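Local atomic coordinates of protein translation elongation factor 1A (PDB entry 3WND), a protein that probably serves as a GTP-dependent translation elongation factor related to SelB and EF-Tu, and in its GTP-bound form binds cysteinyl-tRNA(Cys). Residues 26-30 / 97-103; 47-53 / 64-69; 86-92 / 114-120; 108-112 / 350-354. One frame throughout, in Å; residues are numbered along the deposited sequence.

Interaction 1 of 4, residues 26-30 / 97-103; sequences IIGTE and DAHTGEC
Thr29 OG1 donates to Asp97 OD2 over a short 2.6 Å, meeting the syn lone pair of the carboxylate, and His99 ND1 donates to Glu30 OE1 at 2.9 Å. The second bond is bent to 147°, and its acceptor lies tilted from the imidazole plane. Placing OG1 opposite the Thr29 backbone N (chi1 -164°) aims the hydroxyl at Asp97. The other oxygen of Asp97, OD1, accepts from Thr100 N at 2.9 Å, so this carboxylate N-caps helix 98-109 while holding Thr29. An alanine in place of Asp97 would probably leave both the Thr29 hydroxyl and the first turn of the helix without their acceptor. A water takes the Thr29 N-H and donates to Thr100 OG1, which is also bonded to Gly95 O.

The strand 21-28 leads here into the P-loop of a Ras-like GTPase domain; Ser32 and Arg34, which bind GDP in another structure of this protein, lie just beyond, and Ser32 OG bonds Thr29 O. Packing completes the contact. Thr29 CG2 rests 3.4 Å from Thr100 OG1, Cys103 SG sits 4.0 Å from Gly28 CA, and Ile27 CD1 reaches Cys103 CB at 4.3 Å.

Interaction 2 of 4, residues 47-53 / 64-69; sequences SSDITMY and FVDAHS
Four backbone hydrogen bonds join Thr51 and Tyr53 to Asp66 and Phe64, each pair bonded in both directions. Thr51 N gives to Asp66 O at 2.9 Å and Asp66 N returns the bond to Thr51 O; Tyr53 and Phe64 do likewise. Met52 and Val65 form the non-hydrogen-bonded pair between them. Past the strands, Ser69 OG donates to Asp49 O at 2.8 Å, and Ser69 N adds a weak bond to the same carbonyl, which Ser76 also reaches.

His68 folds its ring back over the turn at 48-50, with CG between the backbone N and the carbonyl carbon (chi1 69°). Asp49 O lies 3.4 Å above the middle of one imidazole face, while NE2 makes a weak, bent bond at 3.1 Å to Ser48 O at the ring edge. An alanine at His68 would probably uncover the Asp49 carbonyl and leave Ser48 O without this donor.

Strands 51-55 and 61-66 make a beta hairpin in the GTPase-domain sheet, between outermost strand 43-47 and strand 21-28.

Water bridges Tyr53 OH and Asp66 OD2 at 2.6 Å from each, on the face carrying Thr51; OD2 also accepts from Thr35, a GDP-binding residue in another structure of this protein. Tyr53 and Asp66 lie alongside each other there, CE1 3.9 Å from CB. On the face of Met52 and Val65, the bent methionine brings CE tightly against Val65 CG2 (3.5 Å), and Ile50 CD1 packs on Val65 CG1 at 3.8 Å.

Interaction 3 of 4, residues 86-92 / 114-120; sequences IAVLCIP and HGIIALT
His114 O accepts from Ala87 N at 3.0 Å, opening the parallel pairing of strands 86-91 and 115-119; the imidazole itself leads off to Glu184. Gly115 comes next, its CA close against Ala87 O, where a beta carbon would clash with that oxygen. Ile116 bonds both ways: its N gives to Ala87 O and its O takes Leu89 N.

Ile117 turns to the opposite face of the sheet, where its CG2, anti to the backbone N, meets Ile91 CD1 obliquely at 3.7 Å. Ala118 sits on the face of Ile116 with CB 3.7 Å from Val88 CG1, while its N and O bond Leu89 O and Ile91 N. The Leu119 side chain returns to the Ile117 face, CD2 lying 4.0 Å from Ile91 CB, beneath helix 127-140.

At Thr120 the pairing becomes less regular: its N donates to Ile91 O at 3.2 Å, bent to 137° and from well above the carbonyl plane. A water spans the same place, giving 2.7 Å to Ile91 O and also a bond to Thr120 O. Thr120 CG2 packs on Cys90 CB at 3.9 Å, while OG1 bonds the carbonyl O of Ser32, a residue that binds GDP in another structure of this protein.

The two strands and helix 98-109 form a beta-alpha-beta unit of the nucleotide-binding domain. The chemistry is regular amide pairing between two aliphatic faces, with polar side-chain bonding confined to the ends; the Thr120 end connects this core to the P-loop.

Interaction 4 of 4, residues 108-112 / 350-354; sequences DLLGF and DRFLL
Arg351 reaches across to the end of helix 98-109 with its chain extended through chi1 and chi2 (-178° and -174°) and bent at chi3, which lays the guanidinium beside the carbonyls of Leu109 and Leu110. NH1 donates to Leu109 O at 2.9 Å, an angled bond of 138° in which the nitrogen stands above the carbonyl plane and the oxygen is tilted from the guanidinium plane. Leu110 O takes a different position, 3.3 Å above one face of the guanidinium and offset toward its rim. That oxygen is 3.3 Å from NE but does not lie where the N-H points, so it makes no hydrogen bond; its partial negative charge would still favour the cation. Gly111 N is over the same face. Elsewhere the group makes a cation-pi contact with Tyr366.

Leu110 and Leu353 cross at about a right angle. Leu110 CG and CD2 each lie 3.7 Å from Leu353 CD1, and the Leu353 CD2 methyl touches Leu109 CB at 4.0 Å. Ile78 of helix 74-83 borders Leu353, and Leu81 packs on Leu110, so helix 74-83 borders the leucine cluster that joins the end of helix 98-109 to strand 352-355.

Gly111, at positive phi, is the first residue to leave helical geometry, in a Schellman motif. A cation at the C-terminal end of a helix is likely to be favoured by its dipole. Here strand 352-355 of the C-terminal beta domain docks on the GTPase domain, an interdomain contact of an EF-Tu-like factor.

How the interactions relate
From the N terminus, strand 21-28 runs into the P-loop, and interaction 1 closes a long loop by bringing it to the start of helix 98-109. Interaction 2 is nested inside that loop as a hairpin, its strand 61-66 lying next to 21-28 in the sheet. Interaction 3 opens within the same loop but closes beyond it, so interactions 1 and 3 cross; strand 21-28 bonds to both 61-66 and 86-91. Interaction 4 starts inside the crossover of interaction 3, crossing it too, and closes only near the C terminus. Helix 98-109 thus meets the P-loop strand at one end and the C-terminal beta domain at the other, the two contacts about 17 Å apart between centres.

Interaction 1 of 4, residues 26-30 / 97-103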
loop_
_atom_site.group_PDB
_atom_site.type_symbol
_atom_site.label_atom_id
_atom_site.label_comp_id
_atom_site.label_asym_id
_atom_site.label_seq_id
_atom_site.Cartn_x
_atom_site.Cartn_y
_atom_site.Cartn_z
ATOM N N ILE A 26 -0.531 8.323 2.433
ATOM C CA ILE A 26 0.206 9.448 3.112
ATOM C C ILE A 26 0.889 8.805 4.309
ATOM O O ILE A 26 0.226 8.231 5.216
ATOM C CB ILE A 26 -0.724 10.632 3.599
ATOM C CG1 ILE A 26 -1.692 11.155 2.499
ATOM C CG2 ILE A 26 0.147 11.724 4.241
ATOM C CD1 ILE A 26 -1.087 11.682 1.230
ATOM N N ILE A 27 2.227 8.860 4.284
ATOM C CA ILE A 27 3.009 8.141 5.244
ATOM C C ILE A 27 4.127 9.013 5.809
ATOM O O ILE A 27 4.510 10.087 5.238
ATOM C CB ILE A 27 3.621 6.838 4.611
ATOM C CG1 ILE A 27 4.661 7.191 3.526
ATOM C CG2 ILE A 27 2.490 5.873 4.075
ATOM C CD1 ILE A 27 5.548 5.972 3.136
ATOM N N GLY A 28 4.725 8.524 6.856
ATOM C CA GLY A 28 5.969 9.057 7.386
ATOM C C GLY A 28 6.075 8.991 8.878
ATOM O O GLY A 28 5.211 8.363 9.556
ATOM N N THR A 29 7.157 9.556 9.388
ATOM C CA THR A 29 7.530 9.497 10.819
ATOM C C THR A 29 6.597 10.217 11.759
ATOM O O THR A 29 5.584 10.852 11.337
ATOM C CB THR A 29 9.025 9.996 10.981
ATOM O OG1 THR A 29 9.518 9.592 12.279
ATOM C CG2 THR A 29 9.177 11.499 10.755
ATOM N N GLU A 30 6.845 10.026 13.069
ATOM C CA GLU A 30 6.066 10.803 14.073
ATOM C C GLU A 30 6.171 12.294 13.880
ATOM O O GLU A 30 7.237 12.798 13.502
ATOM C CB GLU A 30 6.561 10.503 15.496
ATOM C CG GLU A 30 6.269 9.080 15.892
ATOM C CD GLU A 30 7.503 8.142 15.871
ATOM O OE1 GLU A 30 8.390 8.185 14.916
ATOM O OE2 GLU A 30 7.559 7.305 16.834
ATOM N N ASP A 97 15.077 10.998 10.573
ATOM C CA ASP A 97 15.193 10.154 11.765
ATOM C C ASP A 97 15.047 8.685 11.373
ATOM O O ASP A 97 15.081 8.310 10.179
ATOM C CB ASP A 97 14.134 10.535 12.814
ATOM C CG ASP A 97 12.705 10.288 12.362
ATOM O OD1 ASP A 97 12.502 9.694 11.304
ATOM O OD2 ASP A 97 11.764 10.660 13.122
ATOM N N ALA A 98 14.887 7.852 12.378
ATOM C CA ALA A 98 14.943 6.384 12.160
ATOM C C ALA A 98 13.737 5.925 11.353
ATOM O O ALA A 98 13.878 5.059 10.445
ATOM C CB ALA A 98 14.972 5.676 13.497
ATOM N N HIS A 99 12.575 6.551 11.604
ATOM C CA HIS A 99 11.398 6.114 10.882
ATOM C C HIS A 99 11.304 6.624 9.483
ATOM O O HIS A 99 10.769 5.953 8.587
ATOM C CB HIS A 99 10.105 6.288 11.675
ATOM C CG HIS A 99 10.076 5.389 12.874
ATOM N ND1 HIS A 99 9.841 5.836 14.083
ATOM C CD2 HIS A 99 10.358 3.985 12.993
ATOM C CE1 HIS A 99 9.843 4.782 14.989
ATOM N NE2 HIS A 99 10.236 3.663 14.327
ATOM N N THR A 100 11.828 7.830 9.254
ATOM C CA THR A 100 11.899 8.301 7.850
ATOM C C THR A 100 12.800 7.354 7.088
ATOM O O THR A 100 12.490 6.946 5.962
ATOM C CB THR A 100 12.497 9.684 7.863
ATOM O OG1 THR A 100 11.539 10.567 8.423
ATOM C CG2 THR A 100 12.809 10.115 6.422
ATOM N N GLY A 101 13.900 6.938 7.702
ATOM C CA GLY A 101 14.784 5.966 7.036
ATOM C C GLY A 101 14.070 4.613 6.772
ATOM O O GLY A 101 14.227 4.022 5.709
ATOM N N GLU A 102 13.347 4.124 7.760
ATOM C CA GLU A 102 12.599 2.847 7.632
ATOM C C GLU A 102 11.584 2.952 6.500
ATOM O O GLU A 102 11.411 2.013 5.675
ATOM C CB GLU A 102 11.917 2.527 8.954
ATOM C CG GLU A 102 11.269 1.126 8.905
ATOM C CD GLU A 102 10.656 0.806 10.245
ATOM O OE1 GLU A 102 9.806 1.575 10.724
ATOM O OE2 GLU A 102 11.098 -0.204 10.858
ATOM N N CYS A 103 10.870 4.085 6.440
ATOM C CA CYS A 103 9.894 4.276 5.291
ATOM C C CYS A 103 10.571 4.272 3.922
ATOM O O CYS A 103 10.044 3.713 2.964
ATOM C CB CYS A 103 9.158 5.649 5.428
ATOM S SG CYS A 103 7.886 5.557 6.722
HETATM O O HOH W 1 9.007 10.447 7.437
#

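Interaction 2 of 4, residues 47-53 / 64-69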
loop_
_atom_site.group_PDB
_atom_site.type_symbol
_atom_site.label_atom_id
_atom_site.label_comp_id
_atom_site.label_asym_id
_atom_site.label_seq_id
_atom_site.Cartn_x
_atom_site.Cartn_y
_atom_site.Cartn_z
ATOM N N SER A 47 -12.186 4.108 8.963
ATOM C CA SER A 47 -11.106 4.276 9.909
ATOM C C SER A 47 -10.946 3.044 10.791
ATOM O O SER A 47 -11.886 2.663 11.430
ATOM C CB SER A 47 -11.429 5.497 10.789
ATOM O OG SER A 47 -10.313 5.856 11.616
ATOM N N SER A 48 -9.769 2.393 10.729
ATOM C CA SER A 48 -9.374 1.262 11.583
ATOM C C SER A 48 -7.920 1.482 12.105
ATOM O O SER A 48 -7.651 2.447 12.855
ATOM C CB SER A 48 -9.479 -0.038 10.736
ATOM O OG SER A 48 -8.721 0.015 9.518
ATOM N N ASP A 49 -6.950 0.668 11.658
ATOM C CA ASP A 49 -5.526 1.069 11.919
ATOM C C ASP A 49 -4.995 1.999 10.824
ATOM O O ASP A 49 -3.858 2.503 10.943
ATOM C CB ASP A 49 -4.573 -0.128 11.992
ATOM C CG ASP A 49 -4.619 -0.956 10.713
ATOM O OD1 ASP A 49 -5.604 -0.923 9.935
ATOM O OD2 ASP A 49 -3.654 -1.643 10.490
ATOM N N ILE A 50 -5.811 2.206 9.789
ATOM C CA ILE A 50 -5.559 3.173 8.725
ATOM C C ILE A 50 -6.818 3.985 8.570
ATOM O O ILE A 50 -7.860 3.548 8.980
ATOM C CB ILE A 50 -5.171 2.561 7.332
ATOM C CG1 ILE A 50 -6.204 1.513 6.881
ATOM C CG2 ILE A 50 -3.794 1.867 7.414
ATOM C CD1 ILE A 50 -6.096 1.148 5.379
ATOM N N THR A 51 -6.697 5.189 7.993
ATOM C CA THR A 51 -7.899 6.022 7.744
ATOM C C THR A 51 -7.951 6.577 6.348
ATOM O O THR A 51 -6.976 7.113 5.851
ATOM C CB THR A 51 -7.996 7.192 8.801
ATOM O OG1 THR A 51 -7.983 6.643 10.146
ATOM C CG2 THR A 51 -9.210 8.016 8.631
ATOM N N MET A 52 -9.118 6.409 5.704
ATOM C CA MET A 52 -9.314 6.857 4.361
ATOM C C MET A 52 -9.895 8.230 4.434
ATOM O O MET A 52 -10.780 8.500 5.275
ATOM C CB MET A 52 -10.360 6.104 3.564
ATOM C CG MET A 52 -10.462 4.613 3.742
ATOM S SD MET A 52 -8.890 3.798 3.995
ATOM C CE MET A 52 -8.569 3.295 2.353
ATOM N N TYR A 53 -9.426 9.074 3.553
ATOM C CA TYR A 53 -9.947 10.411 3.363
ATOM C C TYR A 53 -10.304 10.491 1.904
ATOM O O TYR A 53 -9.446 10.455 1.018
ATOM C CB TYR A 53 -8.918 11.513 3.715
ATOM C CG TYR A 53 -8.658 11.537 5.210
ATOM C CD1 TYR A 53 -7.690 10.727 5.782
ATOM C CD2 TYR A 53 -9.398 12.378 6.052
ATOM C CE1 TYR A 53 -7.488 10.683 7.176
ATOM C CE2 TYR A 53 -9.179 12.380 7.442
ATOM C CZ TYR A 53 -8.220 11.543 7.992
ATOM O OH TYR A 53 -7.927 11.513 9.335
ATOM N N PHE A 64 -7.180 9.115 -0.068
ATOM C CA PHE A 64 -5.883 9.286 0.661
ATOM C C PHE A 64 -5.902 8.433 1.882
ATOM O O PHE A 64 -6.770 8.538 2.713
ATOM C CB PHE A 64 -5.666 10.768 1.048
ATOM C CG PHE A 64 -5.729 11.675 -0.101
ATOM C CD1 PHE A 64 -6.930 12.274 -0.465
ATOM C CD2 PHE A 64 -4.592 11.941 -0.811
ATOM C CE1 PHE A 64 -6.966 13.087 -1.586
ATOM C CE2 PHE A 64 -4.622 12.824 -1.893
ATOM C CZ PHE A 64 -5.836 13.399 -2.276
ATOM N N VAL A 65 -4.907 7.579 2.024
ATOM C CA VAL A 65 -4.927 6.655 3.130
ATOM C C VAL A 65 -3.830 7.093 4.071
ATOM O O VAL A 65 -2.614 7.120 3.725
ATOM C CB VAL A 65 -4.636 5.248 2.596
ATOM C CG1 VAL A 65 -4.650 4.294 3.764
ATOM C CG2 VAL A 65 -5.636 4.937 1.506
ATOM N N ASP A 66 -4.267 7.482 5.264
ATOM C CA ASP A 66 -3.336 7.858 6.320
ATOM C C ASP A 66 -2.963 6.630 7.106
ATOM O O ASP A 66 -3.866 5.964 7.726
ATOM C CB ASP A 66 -4.020 8.900 7.223
ATOM C CG ASP A 66 -3.173 9.289 8.511
ATOM O OD1 ASP A 66 -1.977 8.972 8.643
ATOM O OD2 ASP A 66 -3.774 9.984 9.372
ATOM N N ALA A 67 -1.661 6.254 7.026
ATOM C CA ALA A 67 -1.210 5.080 7.842
ATOM C C ALA A 67 -0.959 5.486 9.309
ATOM O O ALA A 67 0.211 5.552 9.810
ATOM C CB ALA A 67 0.107 4.518 7.210
ATOM N N HIS A 68 -2.038 5.844 10.000
ATOM C CA HIS A 68 -1.869 6.511 11.300
ATOM C C HIS A 68 -1.348 5.672 12.404
ATOM O O HIS A 68 -0.963 6.239 13.430
ATOM C CB HIS A 68 -3.171 7.258 11.716
ATOM C CG HIS A 68 -4.307 6.316 12.052
ATOM N ND1 HIS A 68 -5.354 6.021 11.174
ATOM C CD2 HIS A 68 -4.436 5.448 13.096
ATOM C CE1 HIS A 68 -6.144 5.120 11.720
ATOM N NE2 HIS A 68 -5.626 4.769 12.910
ATOM N N SER A 69 -1.348 4.333 12.228
ATOM C CA SER A 69 -0.825 3.407 13.223
ATOM C C SER A 69 0.625 3.025 12.997
ATOM O O SER A 69 1.150 2.250 13.709
ATOM C CB SER A 69 -1.719 2.133 13.471
ATOM O OG SER A 69 -3.027 2.538 13.663
HETATM O O HOH W 2 -6.260 9.762 10.209
#

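Interaction 3 of 4, residues 86-92 / 114-120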
loop_
_atom_site.group_PDB
_atom_site.type_symbol
_atom_site.label_atom_id
_atom_site.label_comp_id
_atom_site.label_asym_id
_atom_site.label_seq_id
_atom_site.Cartn_x
_atom_site.Cartn_y
_atom_site.Cartn_z
ATOM N N ILE A 86 0.254 5.726 -5.318
ATOM C CA ILE A 86 1.142 6.893 -5.185
ATOM C C ILE A 86 1.444 7.016 -3.699
ATOM O O ILE A 86 0.519 6.862 -2.907
ATOM C CB ILE A 86 0.383 8.192 -5.573
ATOM C CG1 ILE A 86 -0.016 8.145 -7.068
ATOM C CG2 ILE A 86 1.287 9.417 -5.329
ATOM C CD1 ILE A 86 -0.949 9.285 -7.531
ATOM N N ALA A 87 2.726 7.296 -3.373
ATOM C CA ALA A 87 3.107 7.463 -1.944
ATOM C C ALA A 87 3.500 8.883 -1.736
ATOM O O ALA A 87 4.272 9.409 -2.524
ATOM C CB ALA A 87 4.277 6.528 -1.521
ATOM N N VAL A 88 2.958 9.502 -0.696
ATOM C CA VAL A 88 3.454 10.839 -0.293
ATOM C C VAL A 88 4.144 10.650 1.060
ATOM O O VAL A 88 3.493 10.258 2.053
ATOM C CB VAL A 88 2.290 11.812 -0.095
ATOM C CG1 VAL A 88 2.836 13.150 0.506
ATOM C CG2 VAL A 88 1.625 12.033 -1.470
ATOM N N LEU A 89 5.481 10.800 1.052
ATOM C CA LEU A 89 6.316 10.591 2.264
ATOM C C LEU A 89 6.494 11.935 2.920
ATOM O O LEU A 89 7.054 12.857 2.276
ATOM C CB LEU A 89 7.637 9.918 1.903
ATOM C CG LEU A 89 8.669 9.901 3.001
ATOM C CD1 LEU A 89 8.122 9.074 4.234
ATOM C CD2 LEU A 89 9.974 9.313 2.435
ATOM N N CYS A 90 5.972 12.060 4.111
ATOM C CA CYS A 90 6.003 13.383 4.813
ATOM C C CYS A 90 7.264 13.430 5.683
ATOM O O CYS A 90 7.483 12.588 6.492
ATOM C CB CYS A 90 4.765 13.470 5.717
ATOM S SG CYS A 90 3.256 13.566 4.790
ATOM N N ILE A 91 8.104 14.431 5.410
ATOM C CA ILE A 91 9.311 14.619 6.218
ATOM C C ILE A 91 9.242 16.055 6.773
ATOM O O ILE A 91 9.359 17.016 5.983
ATOM C CB ILE A 91 10.580 14.403 5.360
ATOM C CG1 ILE A 91 10.512 13.001 4.668
ATOM C CG2 ILE A 91 11.805 14.577 6.233
ATOM C CD1 ILE A 91 11.625 12.665 3.747
ATOM N N PRO A 92 9.250 16.196 8.100
ATOM C CA PRO A 92 9.231 17.536 8.711
ATOM C C PRO A 92 10.675 18.132 8.806
ATOM O O PRO A 92 11.642 17.433 8.519
ATOM C CB PRO A 92 8.674 17.234 10.102
ATOM C CG PRO A 92 9.309 15.853 10.449
ATOM C CD PRO A 92 9.179 15.096 9.129
ATOM N N HIS A 114 5.899 5.323 -7.769
ATOM C CA HIS A 114 5.352 6.663 -7.998
ATOM C C HIS A 114 5.170 7.291 -6.641
ATOM O O HIS A 114 4.477 6.750 -5.765
ATOM C CB HIS A 114 3.967 6.459 -8.576
ATOM C CG HIS A 114 3.994 5.885 -9.912
ATOM N ND1 HIS A 114 4.433 6.630 -10.977
ATOM C CD2 HIS A 114 3.577 4.681 -10.405
ATOM C CE1 HIS A 114 4.344 5.911 -12.101
ATOM N NE2 HIS A 114 3.798 4.709 -11.773
ATOM N N GLY A 115 5.811 8.428 -6.419
ATOM C CA GLY A 115 5.700 9.119 -5.132
ATOM C C GLY A 115 6.171 10.567 -5.211
ATOM O O GLY A 115 6.627 11.083 -6.291
ATOM N N ILE A 116 6.007 11.199 -4.049
ATOM C CA ILE A 116 6.311 12.609 -3.828
ATOM C C ILE A 116 6.771 12.693 -2.366
ATOM O O ILE A 116 6.280 11.964 -1.511
ATOM C CB ILE A 116 5.054 13.508 -3.964
ATOM C CG1 ILE A 116 4.390 13.205 -5.286
ATOM C CG2 ILE A 116 5.451 15.017 -3.838
ATOM C CD1 ILE A 116 2.947 13.822 -5.400
ATOM N N ILE A 117 7.807 13.526 -2.138
ATOM C CA ILE A 117 8.207 13.886 -0.792
ATOM C C ILE A 117 7.540 15.155 -0.380
ATOM O O ILE A 117 7.803 16.195 -1.067
ATOM C CB ILE A 117 9.752 13.910 -0.626
ATOM C CG1 ILE A 117 10.286 12.463 -0.872
ATOM C CG2 ILE A 117 10.146 14.360 0.777
ATOM C CD1 ILE A 117 11.802 12.305 -0.846
ATOM N N ALA A 118 6.751 15.160 0.692
ATOM C CA ALA A 118 6.178 16.405 1.196
ATOM C C ALA A 118 7.033 16.884 2.354
ATOM O O ALA A 118 7.141 16.172 3.368
ATOM C CB ALA A 118 4.756 16.154 1.657
ATOM N N LEU A 119 7.661 18.041 2.196
ATOM C CA LEU A 119 8.470 18.619 3.225
ATOM C C LEU A 119 7.525 19.523 4.046
ATOM O O LEU A 119 7.279 20.647 3.730
ATOM C CB LEU A 119 9.652 19.429 2.650
ATOM C CG LEU A 119 10.711 18.590 1.935
ATOM C CD1 LEU A 119 11.891 19.497 1.430
ATOM C CD2 LEU A 119 11.157 17.399 2.787
ATOM N N THR A 120 6.917 18.892 5.052
ATOM C CA THR A 120 5.773 19.497 5.728
ATOM C C THR A 120 6.234 20.605 6.709
ATOM O O THR A 120 7.436 20.812 6.995
ATOM C CB THR A 120 5.032 18.403 6.545
ATOM O OG1 THR A 120 5.998 17.688 7.296
ATOM C CG2 THR A 120 4.364 17.390 5.571
HETATM O O HOH W 3 9.855 19.673 6.125
#

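Interaction 4 of 4, residues 108-112 / 350-354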
loop_
_atom_site.group_PDB
_atom_site.type_symbol
_atom_site.label_atom_id
_atom_site.label_comp_id
_atom_site.label_asym_id
_atom_site.label_seq_id
_atom_site.Cartn_x
_atom_site.Cartn_y
_atom_site.Cartn_z
ATOM N N ASP A 108 11.554 1.342 -1.013
ATOM C CA ASP A 108 12.534 0.839 -1.991
ATOM C C ASP A 108 12.490 -0.683 -2.101
ATOM O O ASP A 108 12.523 -1.218 -3.216
ATOM C CB ASP A 108 13.940 1.389 -1.618
ATOM C CG ASP A 108 14.964 0.997 -2.600
ATOM O OD1 ASP A 108 14.948 1.457 -3.774
ATOM O OD2 ASP A 108 15.886 0.314 -2.124
ATOM N N LEU A 109 12.270 -1.375 -0.945
ATOM C CA LEU A 109 12.102 -2.831 -1.044
ATOM C C LEU A 109 10.827 -3.216 -1.787
ATOM O O LEU A 109 10.754 -4.277 -2.381
ATOM C CB LEU A 109 12.021 -3.408 0.358
ATOM C CG LEU A 109 13.319 -3.410 1.125
ATOM C CD1 LEU A 109 13.004 -3.924 2.559
ATOM C CD2 LEU A 109 14.383 -4.287 0.533
ATOM N N LEU A 110 9.771 -2.359 -1.713
ATOM C CA LEU A 110 8.508 -2.583 -2.463
ATOM C C LEU A 110 8.630 -2.289 -3.946
ATOM O O LEU A 110 7.732 -2.533 -4.726
ATOM C CB LEU A 110 7.381 -1.781 -1.811
ATOM C CG LEU A 110 6.861 -2.400 -0.487
ATOM C CD1 LEU A 110 6.036 -1.403 0.315
ATOM C CD2 LEU A 110 5.982 -3.587 -0.896
ATOM N N GLY A 111 9.715 -1.636 -4.321
ATOM C CA GLY A 111 9.809 -1.142 -5.771
ATOM C C GLY A 111 8.718 -0.150 -6.059
ATOM O O GLY A 111 8.220 -0.120 -7.164
ATOM N N PHE A 112 8.441 0.741 -5.096
ATOM C CA PHE A 112 7.270 1.554 -5.182
ATOM C C PHE A 112 7.650 2.652 -6.139
ATOM O O PHE A 112 8.459 3.533 -5.816
ATOM C CB PHE A 112 6.900 2.133 -3.810
ATOM C CG PHE A 112 5.452 2.514 -3.731
ATOM C CD1 PHE A 112 4.515 1.642 -3.174
ATOM C CD2 PHE A 112 5.006 3.694 -4.334
ATOM C CE1 PHE A 112 3.182 1.986 -3.192
ATOM C CE2 PHE A 112 3.643 4.026 -4.360
ATOM C CZ PHE A 112 2.749 3.181 -3.762
ATOM N N ASP A 350 2.839 -11.420 -6.700
ATOM C CA ASP A 350 2.725 -10.651 -5.452
ATOM C C ASP A 350 4.064 -10.615 -4.736
ATOM O O ASP A 350 4.672 -11.633 -4.473
ATOM C CB ASP A 350 1.683 -11.255 -4.483
ATOM C CG ASP A 350 0.281 -11.136 -4.959
ATOM O OD1 ASP A 350 -0.069 -10.268 -5.733
ATOM O OD2 ASP A 350 -0.521 -11.964 -4.491
ATOM N N ARG A 351 4.538 -9.375 -4.489
ATOM C CA ARG A 351 5.824 -9.192 -3.804
ATOM C C ARG A 351 5.607 -9.493 -2.299
ATOM O O ARG A 351 4.646 -9.006 -1.662
ATOM C CB ARG A 351 6.420 -7.776 -4.022
ATOM C CG ARG A 351 7.751 -7.619 -3.364
ATOM C CD ARG A 351 8.256 -6.177 -3.470
ATOM N NE ARG A 351 8.343 -5.823 -4.863
ATOM C CZ ARG A 351 9.430 -5.507 -5.572
ATOM N NH1 ARG A 351 10.611 -5.343 -5.030
ATOM N NH2 ARG A 351 9.292 -5.301 -6.883
ATOM N N PHE A 352 6.498 -10.304 -1.749
ATOM C CA PHE A 352 6.484 -10.569 -0.287
ATOM C C PHE A 352 7.532 -9.601 0.345
ATOM O O PHE A 352 8.597 -9.363 -0.187
ATOM C CB PHE A 352 7.006 -11.975 -0.008
ATOM C CG PHE A 352 6.005 -13.082 -0.320
ATOM C CD1 PHE A 352 5.378 -13.757 0.711
ATOM C CD2 PHE A 352 5.752 -13.472 -1.656
ATOM C CE1 PHE A 352 4.510 -14.825 0.440
ATOM C CE2 PHE A 352 4.822 -14.467 -1.930
ATOM C CZ PHE A 352 4.240 -15.199 -0.866
ATOM N N LEU A 353 7.199 -9.095 1.516
ATOM C CA LEU A 353 8.155 -8.367 2.342
ATOM C C LEU A 353 8.366 -9.159 3.640
ATOM O O LEU A 353 7.438 -9.776 4.164
ATOM C CB LEU A 353 7.611 -7.049 2.778
ATOM C CG LEU A 353 7.552 -5.966 1.763
ATOM C CD1 LEU A 353 7.124 -4.615 2.470
ATOM C CD2 LEU A 353 8.827 -5.776 0.925
ATOM N N LEU A 354 9.610 -9.200 4.111
ATOM C CA LEU A 354 9.895 -9.849 5.399
ATOM C C LEU A 354 10.464 -8.803 6.345
ATOM O O LEU A 354 11.287 -7.971 5.939
ATOM C CB LEU A 354 11.021 -10.876 5.172
ATOM C CG LEU A 354 10.574 -11.998 4.190
ATOM C CD1 LEU A 354 11.728 -12.961 3.889
ATOM C CD2 LEU A 354 9.342 -12.763 4.708
#